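PDB 6ANS: DUF1214 domain-containing protein from Burkholderia cenocepacia, which is of unknown function, carries two regions of the DUF1214 family in one chain and binds a sodium ion in the crystal. Local coordinates for residues Leu44-Glu49 against Phe237-Ser242; Asp86-Gly91 against Ile210-Ala215; Tyr122-Arg127 against Ile170-Thr175; Asp288-Ile293 against Arg379-Ala384; Phe303-Leu308 against Asp322-Lys327. One frame throughout, in Å; residues are numbered along the deposited sequence.

Contact 1 (Leu44-Glu49 against Phe237-Ser242); sequences LKRSGE and FVEQTS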
# COMPACT_ATOMS: atom_id res chain seq x y z
N LEU A 44 -1.08 16.55 -10.46
CA LEU A 44 -1.42 15.19 -10.88
C LEU A 44 -1.99 15.18 -12.29
O LEU A 44 -1.56 14.40 -13.15
CB LEU A 44 -2.43 14.61 -9.91
CG LEU A 44 -1.77 13.90 -8.77
CD1 LEU A 44 -2.81 13.45 -7.76
CD2 LEU A 44 -1.04 12.73 -9.42
N LYS A 45 -2.95 16.07 -12.56
CA LYS A 45 -3.58 16.10 -13.87
C LYS A 45 -2.55 16.38 -14.96
O LYS A 45 -2.50 15.68 -15.97
CB LYS A 45 -4.70 17.16 -13.89
CG LYS A 45 -5.43 17.30 -15.22
CD LYS A 45 -6.80 18.00 -15.01
CE LYS A 45 -6.64 19.44 -14.50
NZ LYS A 45 -7.94 20.15 -14.37
N ARG A 46 -1.71 17.40 -14.74
CA ARG A 46 -0.71 17.79 -15.73
C ARG A 46 0.27 16.65 -16.03
O ARG A 46 0.81 16.58 -17.14
CB ARG A 46 0.03 19.03 -15.25
CG ARG A 46 0.83 19.72 -16.32
CD ARG A 46 1.44 21.02 -15.81
NE ARG A 46 2.47 20.78 -14.79
CZ ARG A 46 2.46 21.36 -13.59
NH1 ARG A 46 1.50 22.23 -13.28
NH2 ARG A 46 3.42 21.08 -12.71
N SER A 47 0.48 15.75 -15.07
CA SER A 47 1.33 14.58 -15.30
C SER A 47 0.83 13.71 -16.44
O SER A 47 1.63 12.97 -17.03
CB SER A 47 1.41 13.73 -14.04
OG SER A 47 2.11 14.40 -13.02
N GLY A 48 -0.47 13.76 -16.77
CA GLY A 48 -0.98 13.03 -17.91
C GLY A 48 -0.28 13.36 -19.21
O GLY A 48 -0.24 12.52 -20.12
N GLU A 49 0.31 14.56 -19.32
CA GLU A 49 1.04 14.92 -20.53
C GLU A 49 2.26 14.04 -20.74
O GLU A 49 2.69 13.84 -21.89
CB GLU A 49 1.45 16.39 -20.46
CG GLU A 49 0.25 17.35 -20.38
CD GLU A 49 0.64 18.78 -20.02
OE1 GLU A 49 1.84 19.04 -19.78
OE2 GLU A 49 -0.26 19.64 -19.97
N PHE A 237 6.58 14.44 -7.43
CA PHE A 237 7.20 13.13 -7.65
C PHE A 237 6.56 12.40 -8.83
O PHE A 237 7.26 11.81 -9.65
CB PHE A 237 7.10 12.29 -6.38
CG PHE A 237 7.78 10.94 -6.47
CD1 PHE A 237 9.12 10.79 -6.11
CD2 PHE A 237 7.07 9.82 -6.90
CE1 PHE A 237 9.75 9.54 -6.17
CE2 PHE A 237 7.69 8.56 -6.98
CZ PHE A 237 9.03 8.42 -6.61
N VAL A 238 5.22 12.42 -8.93
CA VAL A 238 4.55 11.75 -10.04
C VAL A 238 4.99 12.36 -11.37
O VAL A 238 5.38 11.65 -12.31
CB VAL A 238 3.02 11.84 -9.90
CG1 VAL A 238 2.35 11.28 -11.15
CG2 VAL A 238 2.55 11.10 -8.67
N GLU A 239 4.94 13.69 -11.46
CA GLU A 239 5.29 14.35 -12.71
C GLU A 239 6.75 14.12 -13.07
O GLU A 239 7.07 13.76 -14.21
CB GLU A 239 5.00 15.85 -12.62
CG GLU A 239 5.42 16.62 -13.87
CD GLU A 239 4.70 17.95 -14.00
OE1 GLU A 239 4.87 18.78 -13.08
OE2 GLU A 239 4.01 18.17 -15.03
N GLN A 240 7.66 14.31 -12.10
CA GLN A 240 9.09 14.22 -12.41
C GLN A 240 9.53 12.78 -12.66
O GLN A 240 10.39 12.54 -13.51
CB GLN A 240 9.93 14.84 -11.29
CG GLN A 240 9.75 16.34 -11.10
CD GLN A 240 10.02 17.12 -12.37
OE1 GLN A 240 11.00 16.87 -13.08
NE2 GLN A 240 9.14 18.07 -12.68
N THR A 241 8.99 11.82 -11.91
CA THR A 241 9.42 10.43 -12.10
C THR A 241 8.97 9.92 -13.45
O THR A 241 9.75 9.30 -14.19
CB THR A 241 8.87 9.55 -10.98
OG1 THR A 241 9.36 10.02 -9.73
CG2 THR A 241 9.28 8.06 -11.17
N SER A 242 7.70 10.15 -13.80
CA SER A 242 7.22 9.73 -15.11
C SER A 242 7.99 10.44 -16.22
O SER A 242 8.38 9.81 -17.21
CB SER A 242 5.71 9.99 -15.25
OG SER A 242 5.33 11.35 -15.08
O HOH W 1 3.81 16.90 -17.25

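Contact 2 (Asp86-Gly91 against Ile210-Ala215); sequences DGAWPG and IERIDA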
# COMPACT_ATOMS: atom_id res chain seq x y z
N ASP A 86 8.29 11.33 8.36
CA ASP A 86 8.68 11.96 9.62
C ASP A 86 10.03 11.40 10.05
O ASP A 86 10.12 10.27 10.53
CB ASP A 86 7.61 11.74 10.69
CG ASP A 86 7.91 12.49 11.99
OD1 ASP A 86 8.99 13.10 12.10
OD2 ASP A 86 7.04 12.48 12.89
N GLY A 87 11.08 12.22 9.90
CA GLY A 87 12.43 11.82 10.28
C GLY A 87 12.59 11.51 11.76
O GLY A 87 13.56 10.86 12.14
N ALA A 88 11.67 11.98 12.60
CA ALA A 88 11.68 11.57 14.00
C ALA A 88 11.06 10.20 14.21
O ALA A 88 11.29 9.57 15.25
CB ALA A 88 10.94 12.59 14.86
N TRP A 89 10.28 9.72 13.25
CA TRP A 89 9.54 8.46 13.38
C TRP A 89 9.64 7.68 12.08
O TRP A 89 8.66 7.49 11.36
CB TRP A 89 8.09 8.72 13.79
CG TRP A 89 8.02 9.23 15.20
CD1 TRP A 89 7.89 10.52 15.61
CD2 TRP A 89 8.15 8.44 16.38
NE1 TRP A 89 7.89 10.58 16.98
CE2 TRP A 89 8.06 9.32 17.48
CE3 TRP A 89 8.33 7.07 16.63
CZ2 TRP A 89 8.13 8.88 18.80
CZ3 TRP A 89 8.41 6.63 17.94
CH2 TRP A 89 8.31 7.54 19.01
N PRO A 90 10.84 7.21 11.74
CA PRO A 90 11.01 6.52 10.46
C PRO A 90 10.29 5.19 10.46
O PRO A 90 10.09 4.55 11.50
CB PRO A 90 12.53 6.34 10.37
CG PRO A 90 12.98 6.23 11.80
CD PRO A 90 12.08 7.22 12.54
N GLY A 91 9.90 4.76 9.26
CA GLY A 91 9.37 3.42 9.07
C GLY A 91 9.57 3.00 7.64
O GLY A 91 9.61 3.84 6.73
N ILE A 210 13.61 0.24 11.67
CA ILE A 210 14.42 1.44 11.75
C ILE A 210 13.85 2.33 12.84
O ILE A 210 12.63 2.53 12.92
CB ILE A 210 14.50 2.19 10.40
CG1 ILE A 210 15.41 3.42 10.53
CG2 ILE A 210 13.10 2.54 9.86
CD1 ILE A 210 15.66 4.12 9.24
N GLU A 211 14.72 2.86 13.69
CA GLU A 211 14.29 3.79 14.72
C GLU A 211 15.34 4.88 14.90
O GLU A 211 16.51 4.70 14.56
CB GLU A 211 14.03 3.08 16.05
CG GLU A 211 15.27 2.42 16.62
CD GLU A 211 14.95 1.43 17.74
OE1 GLU A 211 13.80 1.41 18.23
OE2 GLU A 211 15.86 0.66 18.13
N ARG A 212 14.92 6.00 15.47
CA ARG A 212 15.86 7.04 15.87
C ARG A 212 16.67 6.55 17.06
O ARG A 212 16.17 5.82 17.92
CB ARG A 212 15.12 8.31 16.25
CG ARG A 212 14.73 9.14 15.08
CD ARG A 212 15.91 9.96 14.64
NE ARG A 212 16.23 11.00 15.61
CZ ARG A 212 15.64 12.20 15.64
NH1 ARG A 212 14.69 12.48 14.76
NH2 ARG A 212 16.01 13.10 16.55
N ILE A 213 17.95 6.92 17.10
CA ILE A 213 18.82 6.38 18.14
C ILE A 213 18.43 6.93 19.50
O ILE A 213 18.38 6.19 20.49
CB ILE A 213 20.30 6.63 17.81
CG1 ILE A 213 20.83 5.51 16.91
CG2 ILE A 213 21.13 6.79 19.08
CD1 ILE A 213 22.33 5.58 16.64
N ASP A 214 18.16 8.23 19.59
CA ASP A 214 17.77 8.79 20.87
C ASP A 214 16.26 8.69 21.02
O ASP A 214 15.52 9.00 20.08
CB ASP A 214 18.27 10.22 21.05
CG ASP A 214 19.60 10.28 21.78
OD1 ASP A 214 19.83 9.40 22.64
OD2 ASP A 214 20.44 11.17 21.49
N ALA A 215 15.82 8.23 22.18
CA ALA A 215 14.40 8.00 22.44
C ALA A 215 13.60 9.26 22.12
O ALA A 215 13.90 10.35 22.59
CB ALA A 215 14.20 7.59 23.89
O HOH W 2 12.11 6.41 16.00

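Contact 3 (Tyr122-Arg127 against Ile170-Thr175); sequences YRVTGR and IVLSAT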
# COMPACT_ATOMS: atom_id res chain seq x y z
N TYR A 122 20.27 6.89 13.25
CA TYR A 122 19.29 5.82 13.17
C TYR A 122 19.95 4.47 13.41
O TYR A 122 21.11 4.24 13.05
CB TYR A 122 18.56 5.82 11.81
CG TYR A 122 17.84 7.13 11.55
CD1 TYR A 122 16.49 7.29 11.86
CD2 TYR A 122 18.53 8.22 11.04
CE1 TYR A 122 15.85 8.50 11.63
CE2 TYR A 122 17.90 9.44 10.82
CZ TYR A 122 16.57 9.57 11.12
OH TYR A 122 15.97 10.78 10.90
N ARG A 123 19.18 3.58 14.01
CA ARG A 123 19.55 2.18 14.19
C ARG A 123 18.62 1.31 13.35
O ARG A 123 17.39 1.43 13.46
CB ARG A 123 19.44 1.79 15.66
CG ARG A 123 20.35 0.67 16.09
CD ARG A 123 19.99 0.18 17.50
NE ARG A 123 19.59 1.26 18.39
CZ ARG A 123 20.44 2.00 19.10
NH1 ARG A 123 21.75 1.79 19.02
NH2 ARG A 123 19.97 2.96 19.89
N VAL A 124 19.20 0.47 12.50
CA VAL A 124 18.47 -0.54 11.76
C VAL A 124 18.79 -1.89 12.39
O VAL A 124 19.97 -2.26 12.49
CB VAL A 124 18.82 -0.55 10.26
CG1 VAL A 124 18.10 -1.69 9.57
CG2 VAL A 124 18.46 0.79 9.63
N THR A 125 17.76 -2.58 12.88
CA THR A 125 17.91 -3.83 13.61
C THR A 125 16.99 -4.90 13.03
O THR A 125 16.12 -4.63 12.19
CB THR A 125 17.62 -3.66 15.11
OG1 THR A 125 16.33 -3.07 15.29
CG2 THR A 125 18.66 -2.77 15.75
N GLY A 126 17.20 -6.12 13.49
CA GLY A 126 16.33 -7.24 13.18
C GLY A 126 17.13 -8.47 12.87
O GLY A 126 18.30 -8.60 13.25
N ARG A 127 16.50 -9.40 12.16
CA ARG A 127 17.10 -10.68 11.82
C ARG A 127 17.66 -10.63 10.41
O ARG A 127 17.06 -10.04 9.51
CB ARG A 127 16.07 -11.81 11.95
CG ARG A 127 15.32 -11.83 13.26
CD ARG A 127 16.24 -12.19 14.42
NE ARG A 127 16.93 -13.46 14.23
CZ ARG A 127 17.92 -13.89 15.00
NH1 ARG A 127 18.32 -13.14 16.02
NH2 ARG A 127 18.51 -15.06 14.76
N ILE A 170 22.75 -1.99 12.54
CA ILE A 170 23.30 -1.06 11.56
C ILE A 170 23.00 0.36 12.00
O ILE A 170 21.85 0.67 12.35
CB ILE A 170 22.74 -1.34 10.15
CG1 ILE A 170 23.20 -2.71 9.68
CG2 ILE A 170 23.11 -0.26 9.17
CD1 ILE A 170 22.40 -3.25 8.56
N VAL A 171 24.01 1.24 11.99
CA VAL A 171 23.83 2.62 12.39
C VAL A 171 24.00 3.53 11.18
O VAL A 171 24.98 3.42 10.43
CB VAL A 171 24.80 3.02 13.52
CG1 VAL A 171 24.54 4.47 13.92
CG2 VAL A 171 24.61 2.11 14.71
N LEU A 172 23.04 4.41 10.99
CA LEU A 172 23.07 5.45 9.97
C LEU A 172 23.46 6.74 10.67
O LEU A 172 22.81 7.14 11.64
CB LEU A 172 21.70 5.58 9.31
CG LEU A 172 21.26 4.66 8.16
CD1 LEU A 172 21.59 3.22 8.41
CD2 LEU A 172 19.73 4.84 7.91
N SER A 173 24.52 7.38 10.20
CA SER A 173 24.94 8.61 10.86
C SER A 173 25.87 9.39 9.94
O SER A 173 26.63 8.82 9.17
CB SER A 173 25.64 8.32 12.19
OG SER A 173 25.90 9.53 12.88
N ALA A 174 25.79 10.72 10.04
CA ALA A 174 26.82 11.53 9.41
C ALA A 174 28.11 11.51 10.22
O ALA A 174 29.17 11.84 9.69
CB ALA A 174 26.33 12.97 9.22
N THR A 175 28.03 11.11 11.49
CA THR A 175 29.18 10.98 12.36
C THR A 175 29.74 9.56 12.27
O THR A 175 28.97 8.60 12.38
CB THR A 175 28.82 11.31 13.80
OG1 THR A 175 28.28 12.63 13.86
CG2 THR A 175 30.05 11.26 14.69

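Contact 4 (Asp288-Ile293 against Arg379-Ala384); sequences DEALVI and RVVKLA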
# COMPACT_ATOMS: atom_id res chain seq x y z
N ASP A 288 4.76 -12.45 -34.58
CA ASP A 288 5.50 -13.55 -35.16
C ASP A 288 7.01 -13.41 -35.00
O ASP A 288 7.76 -14.21 -35.58
CB ASP A 288 5.16 -13.71 -36.65
CG ASP A 288 5.54 -12.48 -37.47
OD1 ASP A 288 6.03 -11.48 -36.91
OD2 ASP A 288 5.37 -12.52 -38.71
N GLU A 289 7.47 -12.42 -34.24
CA GLU A 289 8.89 -12.17 -34.07
C GLU A 289 9.36 -12.50 -32.66
O GLU A 289 8.58 -12.47 -31.70
CB GLU A 289 9.22 -10.71 -34.38
CG GLU A 289 9.01 -10.34 -35.84
CD GLU A 289 9.29 -8.88 -36.11
OE1 GLU A 289 8.98 -8.06 -35.22
OE2 GLU A 289 9.84 -8.55 -37.18
N ALA A 290 10.64 -12.81 -32.56
CA ALA A 290 11.27 -13.06 -31.28
C ALA A 290 12.60 -12.32 -31.23
O ALA A 290 13.27 -12.14 -32.26
CB ALA A 290 11.50 -14.57 -31.04
N LEU A 291 12.96 -11.87 -30.04
CA LEU A 291 14.25 -11.25 -29.79
C LEU A 291 15.15 -12.28 -29.11
O LEU A 291 14.84 -12.74 -28.00
CB LEU A 291 14.11 -10.01 -28.92
CG LEU A 291 15.42 -9.24 -28.71
CD1 LEU A 291 15.91 -8.60 -30.01
CD2 LEU A 291 15.29 -8.21 -27.61
N VAL A 292 16.25 -12.63 -29.76
CA VAL A 292 17.19 -13.62 -29.25
C VAL A 292 18.36 -12.88 -28.61
O VAL A 292 19.10 -12.17 -29.30
CB VAL A 292 17.69 -14.55 -30.37
CG1 VAL A 292 18.61 -15.62 -29.78
CG2 VAL A 292 16.50 -15.17 -31.11
N ILE A 293 18.52 -13.06 -27.30
CA ILE A 293 19.59 -12.43 -26.53
C ILE A 293 20.60 -13.51 -26.16
O ILE A 293 20.21 -14.60 -25.71
CB ILE A 293 19.05 -11.74 -25.27
CG1 ILE A 293 17.83 -10.86 -25.61
CG2 ILE A 293 20.13 -10.93 -24.58
CD1 ILE A 293 17.11 -10.31 -24.39
N ARG A 379 19.44 -10.39 -31.66
CA ARG A 379 18.98 -10.39 -33.04
C ARG A 379 17.50 -10.73 -33.05
O ARG A 379 16.99 -11.40 -32.15
CB ARG A 379 19.78 -11.36 -33.91
CG ARG A 379 19.56 -12.82 -33.62
CD ARG A 379 20.58 -13.68 -34.37
NE ARG A 379 20.22 -15.10 -34.33
CZ ARG A 379 20.49 -15.91 -33.31
NH1 ARG A 379 21.12 -15.43 -32.24
NH2 ARG A 379 20.12 -17.19 -33.36
N VAL A 380 16.79 -10.20 -34.05
CA VAL A 380 15.37 -10.46 -34.24
C VAL A 380 15.18 -11.54 -35.30
O VAL A 380 15.76 -11.45 -36.39
CB VAL A 380 14.62 -9.18 -34.63
CG1 VAL A 380 13.15 -9.50 -34.91
CG2 VAL A 380 14.74 -8.13 -33.53
N VAL A 381 14.39 -12.56 -34.98
CA VAL A 381 14.06 -13.63 -35.91
C VAL A 381 12.56 -13.88 -35.87
O VAL A 381 11.84 -13.33 -35.04
CB VAL A 381 14.83 -14.93 -35.61
CG1 VAL A 381 16.33 -14.68 -35.56
CG2 VAL A 381 14.33 -15.53 -34.31
N LYS A 382 12.09 -14.71 -36.80
CA LYS A 382 10.72 -15.17 -36.76
C LYS A 382 10.57 -16.24 -35.68
O LYS A 382 11.39 -17.17 -35.60
CB LYS A 382 10.31 -15.74 -38.12
CG LYS A 382 10.19 -14.70 -39.22
CD LYS A 382 8.91 -13.91 -39.10
CE LYS A 382 8.81 -12.84 -40.17
NZ LYS A 382 7.51 -12.11 -40.07
N LEU A 383 9.54 -16.10 -34.83
CA LEU A 383 9.33 -17.07 -33.75
C LEU A 383 9.14 -18.48 -34.29
O LEU A 383 9.49 -19.45 -33.62
CB LEU A 383 8.10 -16.67 -32.93
CG LEU A 383 7.68 -17.56 -31.76
CD1 LEU A 383 8.81 -17.81 -30.79
CD2 LEU A 383 6.45 -16.97 -31.06
N ALA A 384 8.60 -18.60 -35.51
CA ALA A 384 8.42 -19.92 -36.11
C ALA A 384 9.75 -20.61 -36.37
O ALA A 384 9.84 -21.84 -36.27
CB ALA A 384 7.61 -19.80 -37.40
O HOH W 3 7.23 -16.32 -36.95
O HOH W 4 21.56 -13.15 -30.26

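Contact 5 (Phe303-Leu308 against Asp322-Lys327); sequences FWNVQL and DICVNK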
# COMPACT_ATOMS: atom_id res chain seq x y z
N PHE A 303 24.95 -12.28 -8.60
CA PHE A 303 23.58 -12.36 -9.10
C PHE A 303 23.55 -11.71 -10.47
O PHE A 303 24.38 -10.85 -10.78
CB PHE A 303 22.60 -11.66 -8.14
CG PHE A 303 21.17 -11.72 -8.58
CD1 PHE A 303 20.37 -12.79 -8.24
CD2 PHE A 303 20.60 -10.67 -9.30
CE1 PHE A 303 19.03 -12.84 -8.63
CE2 PHE A 303 19.27 -10.72 -9.70
CZ PHE A 303 18.49 -11.80 -9.36
N TRP A 304 22.63 -12.18 -11.31
CA TRP A 304 22.34 -11.51 -12.56
C TRP A 304 20.89 -11.82 -12.92
O TRP A 304 20.34 -12.84 -12.50
CB TRP A 304 23.30 -11.95 -13.68
CG TRP A 304 23.07 -13.33 -14.26
CD1 TRP A 304 23.72 -14.49 -13.93
CD2 TRP A 304 22.18 -13.68 -15.33
NE1 TRP A 304 23.26 -15.53 -14.69
CE2 TRP A 304 22.32 -15.06 -15.57
CE3 TRP A 304 21.26 -12.96 -16.11
CZ2 TRP A 304 21.58 -15.74 -16.54
CZ3 TRP A 304 20.52 -13.63 -17.07
CH2 TRP A 304 20.69 -15.01 -17.28
N ASN A 305 20.27 -10.92 -13.67
CA ASN A 305 18.95 -11.22 -14.20
C ASN A 305 18.70 -10.35 -15.41
O ASN A 305 19.51 -9.48 -15.76
CB ASN A 305 17.85 -11.06 -13.13
CG ASN A 305 17.56 -9.60 -12.72
OD1 ASN A 305 18.25 -8.64 -13.11
ND2 ASN A 305 16.55 -9.44 -11.88
N VAL A 306 17.58 -10.61 -16.07
CA VAL A 306 17.08 -9.79 -17.16
C VAL A 306 15.56 -9.77 -17.05
O VAL A 306 14.94 -10.80 -16.75
CB VAL A 306 17.56 -10.31 -18.53
CG1 VAL A 306 17.14 -11.76 -18.74
CG2 VAL A 306 17.05 -9.40 -19.65
N GLN A 307 14.96 -8.61 -17.26
CA GLN A 307 13.53 -8.45 -17.06
C GLN A 307 12.91 -7.73 -18.25
O GLN A 307 13.56 -6.88 -18.87
CB GLN A 307 13.22 -7.67 -15.79
CG GLN A 307 13.73 -6.22 -15.83
CD GLN A 307 13.47 -5.48 -14.53
OE1 GLN A 307 14.20 -5.65 -13.56
NE2 GLN A 307 12.41 -4.66 -14.51
N LEU A 308 11.65 -8.03 -18.52
CA LEU A 308 10.90 -7.38 -19.58
C LEU A 308 9.93 -6.38 -18.95
O LEU A 308 9.28 -6.70 -17.96
CB LEU A 308 10.16 -8.42 -20.43
CG LEU A 308 9.86 -7.96 -21.87
CD1 LEU A 308 11.18 -7.77 -22.63
CD2 LEU A 308 8.94 -8.94 -22.59
N ASP A 322 5.85 -14.99 -17.10
CA ASP A 322 7.28 -15.24 -16.94
C ASP A 322 8.03 -14.12 -17.67
O ASP A 322 8.29 -14.21 -18.87
CB ASP A 322 7.66 -16.61 -17.49
CG ASP A 322 6.89 -17.73 -16.82
OD1 ASP A 322 6.72 -17.68 -15.58
OD2 ASP A 322 6.43 -18.66 -17.52
N ILE A 323 8.39 -13.06 -16.94
CA ILE A 323 8.93 -11.87 -17.59
C ILE A 323 10.27 -11.49 -16.97
O ILE A 323 10.81 -10.41 -17.24
CB ILE A 323 7.91 -10.71 -17.54
CG1 ILE A 323 7.48 -10.39 -16.10
CG2 ILE A 323 6.67 -11.07 -18.39
CD1 ILE A 323 8.34 -9.34 -15.40
N CYS A 324 10.82 -12.39 -16.17
CA CYS A 324 12.14 -12.21 -15.56
C CYS A 324 12.83 -13.57 -15.48
O CYS A 324 12.23 -14.55 -15.05
CB CYS A 324 12.05 -11.60 -14.16
SG CYS A 324 13.67 -11.13 -13.49
N VAL A 325 14.10 -13.59 -15.87
CA VAL A 325 14.95 -14.77 -15.82
C VAL A 325 16.23 -14.39 -15.10
O VAL A 325 16.78 -13.31 -15.34
CB VAL A 325 15.23 -15.30 -17.24
CG1 VAL A 325 16.49 -16.07 -17.27
CG2 VAL A 325 14.08 -16.18 -17.69
N ASN A 326 16.68 -15.23 -14.16
CA ASN A 326 17.87 -14.87 -13.38
C ASN A 326 18.87 -16.00 -13.23
O ASN A 326 18.71 -17.08 -13.82
CB ASN A 326 17.46 -14.31 -12.01
CG ASN A 326 16.81 -15.35 -11.10
OD1 ASN A 326 17.13 -16.54 -11.16
ND2 ASN A 326 15.91 -14.90 -10.23
N LYS A 327 19.92 -15.76 -12.43
CA LYS A 327 20.99 -16.74 -12.25
C LYS A 327 20.44 -18.08 -11.75
O LYS A 327 20.99 -19.14 -12.09
CB LYS A 327 22.02 -16.18 -11.27
CG LYS A 327 23.07 -17.18 -10.84
CD LYS A 327 24.24 -16.51 -10.13
CE LYS A 327 25.35 -17.53 -9.87
NZ LYS A 327 26.57 -16.92 -9.28

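Contact 1 (Leu44-Glu49 against Phe237-Ser242)
Arg46 lays its guanidinium alongside the carboxylate of Glu239, and the two flat groups are nearly coplanar, 26° apart. The grip is side-on and doubled: NE of Arg46 donates to OE2 of Glu239 at 3.0 Å, while NH2 of Arg46 reaches OE1 of Glu239 at 2.7 Å. Each oxygen receives its N-H on the syn lone pair, and each lies slightly tilted from the guanidinium plane, a two-point grip that restrains how the two groups can turn against each other. The Arg46 chain bends at chi3 (68°), which swings the guanidinium round to present its NE side. A water donates both to OE2 of Glu239 and to the backbone O of Arg46, tying the carboxylate to the helix that carries its partner.

Below the ion pair the backbones come close, with the CA atoms of Ser47 and Glu239 4.7 Å apart. The small OG of Ser47 settles against CA of Glu239 at 3.2 Å and also against CG1 of Val238; its polar partner is O of Thr43. Deeper still, CD2 of Leu44 meets CG2 of Val238 at 4.0 Å, and Met74 of helix 60-83 packs on the same leucine. Cys41 of the second subunit packs on both Leu44 and Lys45. This is helix-helix packing: the junction of helices 35-46 and 48-52 rests on the long helix 224-251, with an ion pair at the solvent side.

Contact 2 (Asp86-Gly91 against Ile210-Ala215)
Pro90 and Arg212 stand at about a right angle to each other, whereas Pro90 meets Ile210 more obliquely, and these two orientations organise the contact. The pyrrolidine ring spans the two side chains, resting mostly on Ile210. Its CB lies on CG2 of Ile210 at 3.9 Å, its CG is equally near CG1 of the same isoleucine, and CD of Pro90 only grazes CG of Arg212 at 4.1 Å.

Arg212 folds back on itself, bent at chi2 and chi3 (-81° and -70°), and this brings NH1 up to the turn formed by 86-89. NH1 of Arg212 donates to O of Gly87 at 3.3 Å; the oxygen lies in the guanidinium plane, but the donor stands 44° above the carbonyl plane, away from the lone pairs, and the bond is long. The same NH1 is 3.2 Å from CA of Ala88. The turn is a type I beta turn from Asp86 to Trp89, and an Asx turn is built into its start: OD1 of Asp86 accepts from N of Ala88 at 2.9 Å. This loop thereby lies against strand 207-212, an outermost strand of its mixed sheet within this chain. A water accepts from N of Arg212 and makes a weak bond to O of Ala88. Elsewhere on the loop, Trp89 meets His320 of the second subunit edge-to-face.

Contact 3 (Tyr122-Arg127 against Ile170-Thr175)
The ring of Tyr122 has O of Leu172 at its edge, near the ring plane, while its hydroxyl reaches beyond the strand pair to O of Gly87 and N of Asp117. Pro90, Val116 and Met184 touch this side chain, and Arg212 packs on it from strand 207-212. With CG anti to the carbonyl carbon (chi1 -60°), the ring is carried away from Leu172, and it is CB of Tyr122 that meets CB of Leu172, at 4.0 Å.

Strands 122-125 and 170-173 run antiparallel, their axes 4.6 Å apart. Tyr122 and Leu172 form one hydrogen-bonded pair: N of Leu172 donates to O of Tyr122 at 2.8 Å, and N of Tyr122 returns the bond. Val124 and Ile170 form the next, its straightest member running from N of Val124 to O of Ile170 at 2.7 Å. On the face of these four residues, CG2 of Val124 touches CD1 of Leu172 at 4.1 Å, and Val182 of strand 181-183 packs on Ile170 and Leu172. Arg123 and Val171, the non-hydrogen-bonded pair between, point to the other face. Four backbone bonds thus satisfy both pairs, so an apolar face can be buried while the tyrosine hydroxyl is anchored outside the sheet.

Contact 4 (Asp288-Ile293 against Arg379-Ala384)
Strands 289-293 and 379-382 run antiparallel with axes 4.6 Å apart, and the backbones of Ala290 with Val381 and of Val292 with Arg379 exchange paired hydrogen bonds, as from N of Val292 to O of Arg379 at 2.8 Å. The side chains of Val292 and Arg379 run alongside each other in one direction. The last arginine torsion (chi4 -82°) turns one face of the guanidinium to CB of Val292, off centre, while NH1 of Arg379 comes within 3.5 Å of CG1 of Val292. CG2 of Val292 in turn touches CG2 of Val381 at 3.9 Å. On the opposite face, CD1 of Leu291 meets CG2 of Val380 at 3.7 Å.

At the end of the strand pair, NZ of Lys382 forms a salt bridge with OD2 of Asp288 at 2.6 Å, arriving 50° above the carboxylate plane. O of Asp288 accepts from N of Leu383 at 2.7 Å and from a water that also accepts from N of Ala384, so it ties down the start of helix 383-389. Leu386 of that helix packs on Ala290, Val292 and Val381. The arrangement is an outermost beta strand running into a terminal helix that folds back over one face of the mixed sheet.

Contact 5 (Phe303-Leu308 against Asp322-Lys327)
An antiparallel four-stranded sheet ends at this pair, with 324-326 as an outermost strand beside 303-309. Val306 and Val325 make the hydrogen-bonded pair of this contact, N of Val306 donating to O of Val325 at 2.9 Å and N of Val325 to O of Val306 at 3.0 Å. N of Leu308 continues the ladder to O of Ile323, and N of Lys327 to O of Trp304.

The indole of Trp304 takes backbone on one face, where O of Asn326 lies with CA of Lys327, the latter 3.5 Å from NE1 of Trp304. CB of Lys327 is 3.6 Å from CD1 of Trp304. The ring of Trp365 stacks on the indole. On the other face of the sheet CB of Asn305 and CB of Asn326 meet at 3.5 Å, and CZ of Phe303 approaches CB of Asn326 at 3.8 Å, its ring 63° from the amide plane.

ND2 of each asparagine donates to OD2 of Asp108, and OD1 of Asn326 accepts from N of Ser329. Arg366 NH1 bonds both OD1 of Asn305 and OE1 of Gln307, whose NE2 donates to OD1 of Asn309. Buried amides are thus satisfied partly by Asp108 and Arg366, whose presumed charges would strengthen the bonds.

In the fold
The five contacts spread over a helical layer and two similar pairs of sheets. Contacts 2 and 3 form one unit: their centres are 10 Å apart, strands 207-212 and 122-125 are neighbours, and N of Arg123 meets O of Glu211 at 2.9 Å. Contacts 4 and 5 lie about 18 Å apart between centres, in different sheets, on successive strands 289-295 and 303-309. The mixed sheets of contacts 3 and 4 share the strand order 3-2-1-4, although the centres of the two contacts are about 48 Å apart. Contact 1 stands separate, about 29 Å from contact 5 between centres. Gln307 in contact 5 has its side chain about 6 Å from both the bound sodium ion and a phosphate, the latter probably from the crystallisation liquor.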